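Local atomic coordinates of farnesyltransferase, putative (Trypanosoma cruzi, PDB entry 3WCA), a protein that probably condenses two molecules of farnesyl diphosphate to squalene, an NAD(P)H- and magnesium-dependent step on the way to lanosterol. Residues E26-I34 and E109-A120. The protein carries 1 engineered substitution. Sequence-based numbering, arbitrary orientation.
Sequences EDLRFCYDI and ELLERYTHVTRA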
# COMPACT_ATOMS: atom_id res chain seq x y z
N GLU A 26 13.85 -12.53 22.13
CA GLU A 26 13.14 -13.57 21.39
C GLU A 26 11.85 -13.01 20.79
O GLU A 26 11.39 -13.47 19.74
CB GLU A 26 12.82 -14.76 22.29
CG GLU A 26 11.77 -15.72 21.73
CD GLU A 26 11.55 -16.95 22.60
OE1 GLU A 26 11.40 -16.80 23.83
OE2 GLU A 26 11.50 -18.08 22.05
N ASP A 27 11.27 -12.02 21.47
CA ASP A 27 10.03 -11.41 21.00
C ASP A 27 10.27 -10.71 19.67
O ASP A 27 9.51 -10.89 18.72
CB ASP A 27 9.49 -10.42 22.04
CG ASP A 27 9.15 -11.08 23.36
OD1 ASP A 27 8.44 -12.11 23.35
OD2 ASP A 27 9.59 -10.57 24.41
N LEU A 28 11.32 -9.89 19.60
CA LEU A 28 11.65 -9.20 18.37
C LEU A 28 11.94 -10.20 17.26
O LEU A 28 11.50 -10.03 16.13
CB LEU A 28 12.86 -8.28 18.56
CG LEU A 28 12.55 -6.85 19.02
CD1 LEU A 28 13.83 -6.03 19.04
CD2 LEU A 28 11.53 -6.23 18.08
N ARG A 29 12.67 -11.26 17.59
CA ARG A 29 13.00 -12.27 16.59
C ARG A 29 11.75 -12.90 15.99
O ARG A 29 11.68 -13.13 14.78
CB ARG A 29 13.91 -13.35 17.19
CG ARG A 29 15.35 -12.87 17.36
CD ARG A 29 16.25 -13.97 17.94
NE ARG A 29 17.64 -13.53 18.02
CZ ARG A 29 18.46 -13.42 16.98
NH1 ARG A 29 18.03 -13.72 15.76
NH2 ARG A 29 19.70 -13.00 17.15
N PHE A 30 10.76 -13.19 16.83
CA PHE A 30 9.52 -13.77 16.35
C PHE A 30 8.88 -12.77 15.41
O PHE A 30 8.42 -13.12 14.32
CB PHE A 30 8.56 -14.05 17.51
CG PHE A 30 7.17 -14.40 17.06
CD1 PHE A 30 6.82 -15.71 16.76
CD2 PHE A 30 6.21 -13.40 16.89
CE1 PHE A 30 5.55 -16.02 16.30
CE2 PHE A 30 4.93 -13.70 16.44
CZ PHE A 30 4.60 -15.00 16.14
N CYS A 31 8.84 -11.51 15.84
CA CYS A 31 8.26 -10.44 15.04
C CYS A 31 8.85 -10.43 13.63
O CYS A 31 8.11 -10.44 12.65
CB CYS A 31 8.50 -9.09 15.72
SG CYS A 31 7.43 -8.77 17.14
N TYR A 32 10.17 -10.40 13.55
CA TYR A 32 10.84 -10.38 12.26
C TYR A 32 10.62 -11.68 11.52
O TYR A 32 10.62 -11.71 10.29
CB TYR A 32 12.34 -10.11 12.44
CG TYR A 32 12.67 -8.65 12.67
CD1 TYR A 32 12.51 -7.71 11.65
CD2 TYR A 32 13.13 -8.20 13.91
CE1 TYR A 32 12.81 -6.36 11.86
CE2 TYR A 32 13.43 -6.86 14.12
CZ TYR A 32 13.27 -5.94 13.10
OH TYR A 32 13.56 -4.62 13.31
N ASP A 33 10.43 -12.77 12.26
CA ASP A 33 10.20 -14.07 11.65
C ASP A 33 8.78 -14.16 11.10
O ASP A 33 8.56 -14.71 10.02
CB ASP A 33 10.40 -15.19 12.68
CG ASP A 33 11.81 -15.73 12.67
OD1 ASP A 33 12.77 -14.92 12.58
OD2 ASP A 33 11.97 -16.97 12.77
N ILE A 34 7.82 -13.62 11.83
CA ILE A 34 6.45 -13.69 11.35
C ILE A 34 6.33 -12.71 10.19
O ILE A 34 5.62 -12.97 9.22
CB ILE A 34 5.44 -13.36 12.50
CG1 ILE A 34 4.06 -13.91 12.14
CG2 ILE A 34 5.37 -11.87 12.75
CD1 ILE A 34 3.99 -15.43 12.20
N GLU A 109 -1.28 -17.52 13.16
CA GLU A 109 -0.24 -17.64 14.19
C GLU A 109 0.11 -16.27 14.79
O GLU A 109 0.41 -16.17 15.98
CB GLU A 109 1.01 -18.27 13.57
CG GLU A 109 2.06 -18.70 14.58
CD GLU A 109 3.33 -19.17 13.88
OE1 GLU A 109 3.22 -19.74 12.78
OE2 GLU A 109 4.43 -18.98 14.44
N LEU A 110 0.08 -15.23 13.96
CA LEU A 110 0.40 -13.88 14.42
C LEU A 110 -0.55 -13.48 15.55
O LEU A 110 -0.13 -12.95 16.57
CB LEU A 110 0.28 -12.88 13.27
CG LEU A 110 0.39 -11.39 13.60
CD1 LEU A 110 1.72 -11.09 14.25
CD2 LEU A 110 0.22 -10.58 12.32
N LEU A 111 -1.83 -13.76 15.35
CA LEU A 111 -2.81 -13.42 16.36
C LEU A 111 -2.76 -14.33 17.59
O LEU A 111 -2.87 -13.84 18.71
CB LEU A 111 -4.21 -13.43 15.74
CG LEU A 111 -4.43 -12.29 14.74
CD1 LEU A 111 -5.71 -12.52 13.97
CD2 LEU A 111 -4.48 -10.97 15.49
N GLU A 112 -2.57 -15.63 17.39
CA GLU A 112 -2.51 -16.57 18.52
C GLU A 112 -1.31 -16.32 19.42
O GLU A 112 -1.41 -16.43 20.64
CB GLU A 112 -2.48 -18.01 18.02
CG GLU A 112 -3.68 -18.39 17.17
CD GLU A 112 -3.61 -19.80 16.64
OE1 GLU A 112 -2.53 -20.21 16.17
OE2 GLU A 112 -4.65 -20.50 16.67
N ARG A 113 -0.18 -15.98 18.82
CA ARG A 113 1.03 -15.70 19.59
C ARG A 113 1.29 -14.20 19.55
O ARG A 113 2.44 -13.76 19.55
CB ARG A 113 2.22 -16.47 19.00
CG ARG A 113 2.08 -17.98 19.09
CD ARG A 113 3.27 -18.69 18.47
NE ARG A 113 4.51 -18.50 19.23
CZ ARG A 113 5.72 -18.81 18.77
NH1 ARG A 113 5.85 -19.31 17.55
NH2 ARG A 113 6.79 -18.62 19.53
N TYR A 114 0.21 -13.43 19.53
CA TYR A 114 0.29 -11.98 19.48
C TYR A 114 1.02 -11.38 20.68
O TYR A 114 1.31 -10.18 20.71
CB TYR A 114 -1.12 -11.39 19.39
CG TYR A 114 -1.18 -9.94 18.96
CD1 TYR A 114 -0.92 -9.58 17.63
CD2 TYR A 114 -1.51 -8.94 19.87
CE1 TYR A 114 -1.00 -8.25 17.23
CE2 TYR A 114 -1.59 -7.61 19.47
CZ TYR A 114 -1.34 -7.27 18.15
OH TYR A 114 -1.45 -5.97 17.75
N THR A 115 1.32 -12.21 21.66
CA THR A 115 2.02 -11.74 22.85
C THR A 115 3.40 -11.16 22.52
O THR A 115 3.81 -10.15 23.08
CB THR A 115 2.22 -12.87 23.87
OG1 THR A 115 0.98 -13.54 24.09
CG2 THR A 115 2.73 -12.31 25.19
N HIS A 116 4.11 -11.82 21.61
CA HIS A 116 5.45 -11.35 21.25
C HIS A 116 5.46 -9.94 20.73
O HIS A 116 6.40 -9.19 20.97
CB HIS A 116 6.08 -12.28 20.22
CG HIS A 116 6.31 -13.67 20.72
ND1 HIS A 116 5.49 -14.73 20.37
CD2 HIS A 116 7.24 -14.18 21.56
CE1 HIS A 116 5.92 -15.82 20.97
NE2 HIS A 116 6.98 -15.52 21.70
N VAL A 117 4.41 -9.57 20.01
CA VAL A 117 4.30 -8.23 19.44
C VAL A 117 4.06 -7.18 20.51
O VAL A 117 4.70 -6.13 20.52
CB VAL A 117 3.15 -8.15 18.41
CG1 VAL A 117 3.17 -6.81 17.71
CG2 VAL A 117 3.27 -9.27 17.41
N THR A 118 3.14 -7.46 21.42
CA THR A 118 2.84 -6.50 22.49
C THR A 118 4.03 -6.35 23.42
O THR A 118 4.30 -5.25 23.91
CB THR A 118 1.61 -6.91 23.29
OG1 THR A 118 1.79 -8.23 23.81
CG2 THR A 118 0.37 -6.87 22.40
N ARG A 119 4.76 -7.43 23.67
CA ARG A 119 5.93 -7.34 24.54
C ARG A 119 6.95 -6.42 23.88
O ARG A 119 7.41 -5.46 24.49
CB ARG A 119 6.58 -8.71 24.75
CG ARG A 119 5.72 -9.73 25.44
CD ARG A 119 6.59 -10.87 25.93
NE ARG A 119 5.81 -12.04 26.31
CZ ARG A 119 6.22 -12.94 27.20
NH1 ARG A 119 7.40 -12.80 27.80
NH2 ARG A 119 5.46 -13.99 27.47
N ALA A 120 7.29 -6.74 22.64
CA ALA A 120 8.24 -5.95 21.88
C ALA A 120 7.77 -4.50 21.87
O ALA A 120 8.56 -3.57 21.96
CB ALA A 120 8.34 -6.48 20.46
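Phe30 and His116 meet through complementary first torsions: the phenyl swings away from its own backbone N (chi1 168°) and reaches across to segment 109-120, while the imidazole, with CG opposite its carbonyl carbon (chi1 -64°), lies back over it. The result is an offset stack, ring centroids 4.5 Å apart and planes inclined by 27°, in which His116 ND1 sits above one phenyl face and Phe30 CB rests on the imidazole as a CH-pi contact. A weak bond from His116 ND1 to Arg113 O, 3.3 Å long, helps fix the imidazole's rotation. Phe30 CE1 also lies over one face of the Arg113 guanidinium, 3.5 Å from Arg113 NH1; the same nitrogen forms a salt bridge with Glu109 OE2 whose hydrogen bond is weak, and that oxygen borders the phenyl edge. Glu109 OE1 has a stronger partner in Arg106.

Asp27 OD1 approaches the edge of the same imidazole, 3.0 Å from His116 CD2, and its carboxylate lies against the Arg119 methylene CD; a salt bridge to Arg123 holds OD2. Apolar contacts complete the interface: Cys31 SG packs on Val117 and Ala120, and Ile34 CG2 meets Leu110 CD1 at 4.0 Å. In this all-helical squalene/phytoene synthase fold, helix 26-38 is thus fitted against the break between helices 105-112 and 115-122. The Leu110 side chain is about 8 Å from that of the magnesium ligand Asp68. No hydrogen bond crosses between the segments; cohesion rests on stacking, apolar contact and the long Asp27-Arg119 ion pair, and the nearby carboxylate would probably favour a protonated His116.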